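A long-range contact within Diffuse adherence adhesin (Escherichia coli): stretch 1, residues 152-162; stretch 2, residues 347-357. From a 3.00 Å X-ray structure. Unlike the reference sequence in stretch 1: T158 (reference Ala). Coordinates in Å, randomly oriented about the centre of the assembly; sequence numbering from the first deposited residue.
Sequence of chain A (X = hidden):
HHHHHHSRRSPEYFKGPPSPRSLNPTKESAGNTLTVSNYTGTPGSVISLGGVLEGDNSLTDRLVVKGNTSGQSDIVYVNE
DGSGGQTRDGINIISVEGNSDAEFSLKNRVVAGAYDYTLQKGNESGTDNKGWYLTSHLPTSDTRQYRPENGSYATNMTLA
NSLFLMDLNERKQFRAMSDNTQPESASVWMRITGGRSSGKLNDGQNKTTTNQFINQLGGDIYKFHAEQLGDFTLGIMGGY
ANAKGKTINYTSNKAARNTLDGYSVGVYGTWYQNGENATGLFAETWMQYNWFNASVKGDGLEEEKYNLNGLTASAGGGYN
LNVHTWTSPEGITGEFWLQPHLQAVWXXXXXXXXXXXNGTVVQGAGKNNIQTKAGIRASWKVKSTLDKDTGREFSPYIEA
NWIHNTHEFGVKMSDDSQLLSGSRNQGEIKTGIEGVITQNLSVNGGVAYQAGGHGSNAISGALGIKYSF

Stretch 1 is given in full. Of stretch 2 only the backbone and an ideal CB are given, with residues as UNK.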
# COMPACT_ATOMS: atom_id res chain seq x y z
N SER A 152 6.30 18.87 -0.13
CA SER A 152 7.23 17.89 -0.57
C SER A 152 7.76 17.02 0.53
O SER A 152 7.88 15.83 0.38
CB SER A 152 8.37 18.58 -1.25
OG SER A 152 7.84 19.51 -2.17
N TYR A 153 8.13 17.61 1.65
CA TYR A 153 8.65 16.80 2.71
C TYR A 153 7.59 15.88 3.23
O TYR A 153 7.85 14.72 3.48
CB TYR A 153 9.12 17.67 3.85
CG TYR A 153 10.43 18.34 3.62
CD1 TYR A 153 11.61 17.64 3.74
CD2 TYR A 153 10.49 19.68 3.33
CE1 TYR A 153 12.81 18.26 3.55
CE2 TYR A 153 11.68 20.31 3.13
CZ TYR A 153 12.84 19.59 3.24
OH TYR A 153 14.02 20.22 3.05
N ALA A 154 6.39 16.42 3.42
CA ALA A 154 5.28 15.69 4.00
C ALA A 154 4.84 14.55 3.13
O ALA A 154 4.37 13.55 3.61
CB ALA A 154 4.12 16.63 4.19
N THR A 155 4.95 14.73 1.83
CA THR A 155 4.63 13.66 0.93
C THR A 155 5.60 12.51 0.91
O THR A 155 5.20 11.37 0.83
CB THR A 155 4.53 14.20 -0.46
OG1 THR A 155 3.72 15.37 -0.38
CG2 THR A 155 3.85 13.21 -1.30
N ASN A 156 6.89 12.78 0.97
CA ASN A 156 7.83 11.70 0.94
C ASN A 156 7.63 10.83 2.14
O ASN A 156 7.82 9.64 2.09
CB ASN A 156 9.22 12.24 0.92
CG ASN A 156 9.57 12.78 -0.42
OD1 ASN A 156 8.84 12.58 -1.38
ND2 ASN A 156 10.68 13.46 -0.50
N MET A 157 7.21 11.44 3.22
CA MET A 157 6.93 10.74 4.42
C MET A 157 5.77 9.78 4.26
O MET A 157 5.79 8.68 4.78
CB MET A 157 6.56 11.76 5.46
CG MET A 157 5.94 11.17 6.67
SD MET A 157 7.19 11.25 7.92
CE MET A 157 6.27 10.57 9.27
N THR A 158 4.75 10.23 3.57
CA THR A 158 3.56 9.45 3.36
C THR A 158 3.81 8.26 2.48
O THR A 158 3.34 7.18 2.76
CB THR A 158 2.58 10.30 2.61
OG1 THR A 158 2.95 11.66 2.80
CG2 THR A 158 1.22 10.08 3.17
N LEU A 159 4.54 8.50 1.40
CA LEU A 159 4.89 7.48 0.44
C LEU A 159 5.79 6.46 1.05
O LEU A 159 5.66 5.29 0.82
CB LEU A 159 5.63 8.13 -0.69
CG LEU A 159 4.73 8.92 -1.61
CD1 LEU A 159 5.60 9.75 -2.51
CD2 LEU A 159 3.89 7.92 -2.38
N ALA A 160 6.71 6.94 1.86
CA ALA A 160 7.70 6.08 2.42
C ALA A 160 7.03 5.01 3.23
O ALA A 160 7.52 3.91 3.30
CB ALA A 160 8.59 6.88 3.29
N ASN A 161 5.92 5.35 3.85
CA ASN A 161 5.21 4.38 4.65
C ASN A 161 4.14 3.56 3.95
O ASN A 161 3.82 2.47 4.37
CB ASN A 161 4.58 5.05 5.84
CG ASN A 161 5.59 5.78 6.67
OD1 ASN A 161 6.00 5.30 7.70
ND2 ASN A 161 5.99 6.94 6.23
N SER A 162 3.57 4.09 2.88
CA SER A 162 2.56 3.34 2.19
C SER A 162 3.05 2.77 0.89
O SER A 162 2.29 2.14 0.17
CB SER A 162 1.36 4.22 1.92
OG SER A 162 1.70 5.23 1.00
N UNK A 347 3.02 1.79 10.65
CA UNK A 347 3.95 2.52 9.80
C UNK A 347 5.02 3.20 10.66
O UNK A 347 4.76 4.19 11.33
CB UNK A 347 3.21 3.55 8.95
N UNK A 348 6.24 2.65 10.63
CA UNK A 348 7.32 3.14 11.48
C UNK A 348 8.54 3.67 10.75
O UNK A 348 9.65 3.64 11.28
CB UNK A 348 7.77 2.02 12.42
N UNK A 349 8.34 4.16 9.53
CA UNK A 349 9.42 4.79 8.76
C UNK A 349 9.46 6.28 9.09
O UNK A 349 8.48 7.00 8.86
CB UNK A 349 9.23 4.57 7.26
N UNK A 350 10.59 6.72 9.64
CA UNK A 350 10.79 8.12 10.01
C UNK A 350 11.93 8.73 9.20
O UNK A 350 12.89 8.04 8.86
CB UNK A 350 11.08 8.24 11.51
N UNK A 351 11.83 10.03 8.90
CA UNK A 351 12.82 10.75 8.12
C UNK A 351 13.96 11.18 9.01
O UNK A 351 13.81 11.22 10.23
CB UNK A 351 12.20 11.96 7.42
N UNK A 352 15.09 11.50 8.39
CA UNK A 352 16.18 12.16 9.06
C UNK A 352 15.70 13.55 9.41
O UNK A 352 14.83 14.10 8.75
CB UNK A 352 17.44 12.19 8.20
N UNK A 353 16.27 14.12 10.47
CA UNK A 353 16.05 15.51 10.77
C UNK A 353 17.00 16.28 9.87
O UNK A 353 18.21 16.05 9.91
CB UNK A 353 16.27 15.82 12.25
N UNK A 354 16.47 17.17 9.05
CA UNK A 354 17.27 17.76 7.99
C UNK A 354 17.24 19.28 7.97
O UNK A 354 16.18 19.90 8.00
CB UNK A 354 16.79 17.23 6.64
N UNK A 355 18.44 19.88 7.92
CA UNK A 355 18.59 21.32 7.83
C UNK A 355 18.88 21.75 6.39
O UNK A 355 19.73 21.16 5.72
CB UNK A 355 19.70 21.80 8.76
N UNK A 356 18.19 22.80 5.95
CA UNK A 356 18.31 23.26 4.57
C UNK A 356 19.40 24.29 4.39
O UNK A 356 20.02 24.75 5.35
CB UNK A 356 16.98 23.84 4.09
N UNK A 357 19.62 24.67 3.13
CA UNK A 357 20.61 25.66 2.78
C UNK A 357 20.33 26.96 3.49
O UNK A 357 21.25 27.72 3.78
CB UNK A 357 20.65 25.87 1.27

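Helix 152-162 runs roughly antiparallel to strand 347-351, their axes 144° apart in direction and 8.2 Å at closest approach, and alternate strand positions look at the helix.

Position 347 points its CB toward the helix, with the ideal CB 3.5 Å from N161 OD1, and phi/psi of -97/106 is ordinary strand. The polar atom is already alongside CB, so a flexible apolar chain that can run along the helix, or a branched one, would suit. The deposited residue is M347, extended as m, t, t.

At 348 the CB direction is away and meets nothing of stretch 1, so this side of the contact leaves the choice open; phi/psi of -119/27 is not restricted to glycine. The residue is G348.

Position 349 faces the helix squarely. Its ideal CB is 3.3 Å from N161 OD1 and 4.4 Å from A160 O, and the small A160 leaves space beside it. A compact apolar residue fits: alanine, valine, perhaps isoleucine. Whatever the side chain, the backbone N can donate to N161 OD1, so proline alone would forfeit that bond. V349 is found, with chi1 t; its CG1 packs 4.0 Å from A160 CB, and V349 N donates to N161 OD1 at 3.2 Å.

Position 350 turns away into space free of stretch 1, and many residues would do; it is T350.

At 351 the CB again points toward the helix, 5.1 Å from M157 SD. The M157 side chain leaves sideways, but its end comes nearer the strand, offering an apolar surface. Leucine, valine or proline would suit, and phi of -83 admits the last. The residue is P351, whose CG sits 3.6 Å from M157 SD.

Positions 352 and 353 form a loop out of reach of the helix, which leaves the choice open; they are D352 and T353.

Position 354 looks back toward the helix, its ideal CB 5.1 Å from Y153 CE1. An aromatic, a medium apolar or a polar chain could sit by the tyrosine. H354 places ND1 4.1 Å from Y153 OH, which lies at the edge of the imidazole: a loose contact.

Position 355 points away, so stretch 1 sets no demand; it is Q355.

Position 356 points toward Y153, with OH 4.8 Å from the ideal CB. A chain with a few methylenes, such as glutamate, glutamine or lysine, could cover the hydroxyl. E356 does so, its CG 3.3 Å from Y153 OH, while OE2 is hydrogen-bonded elsewhere in the structure.

Position 357 is beyond reach and unconstrained here; it is D357.

Stretch 2, residues 347-357: MGVTPDTHQED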
# COMPACT_ATOMS: atom_id res chain seq x y z
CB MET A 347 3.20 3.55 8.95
CG MET A 347 2.18 2.95 7.99
SD MET A 347 1.22 4.18 7.08
CE MET A 347 0.14 3.13 6.12
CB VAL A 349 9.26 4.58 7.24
CG1 VAL A 349 10.37 5.29 6.48
CG2 VAL A 349 9.27 3.10 6.90
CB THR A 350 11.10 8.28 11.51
OG1 THR A 350 12.04 7.28 11.93
CG2 THR A 350 9.83 8.15 12.33
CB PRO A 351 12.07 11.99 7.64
CG PRO A 351 10.72 11.94 8.27
CD PRO A 351 10.78 10.94 9.38
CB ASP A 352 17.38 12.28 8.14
CG ASP A 352 18.28 11.06 8.17
OD1 ASP A 352 18.03 10.13 8.97
OD2 ASP A 352 19.24 11.03 7.37
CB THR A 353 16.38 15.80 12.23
OG1 THR A 353 15.44 15.12 13.07
CG2 THR A 353 16.31 17.28 12.50
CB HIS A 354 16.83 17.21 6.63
CG HIS A 354 17.74 17.59 5.51
ND1 HIS A 354 17.39 18.53 4.56
CD2 HIS A 354 18.98 17.17 5.18
CE1 HIS A 354 18.38 18.67 3.69
NE2 HIS A 354 19.36 17.85 4.05
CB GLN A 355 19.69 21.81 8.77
CG GLN A 355 19.86 23.32 8.79
CD GLN A 355 20.68 23.80 9.96
OE1 GLN A 355 21.75 23.27 10.25
NE2 GLN A 355 20.18 24.82 10.65
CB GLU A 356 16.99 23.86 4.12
CG GLU A 356 15.93 22.84 3.80
CD GLU A 356 14.67 23.49 3.27
OE1 GLU A 356 14.63 23.82 2.07
OE2 GLU A 356 13.73 23.67 4.07
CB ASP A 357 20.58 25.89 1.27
CG ASP A 357 21.96 25.86 0.65
OD1 ASP A 357 22.90 25.38 1.32
OD2 ASP A 357 22.09 26.30 -0.50
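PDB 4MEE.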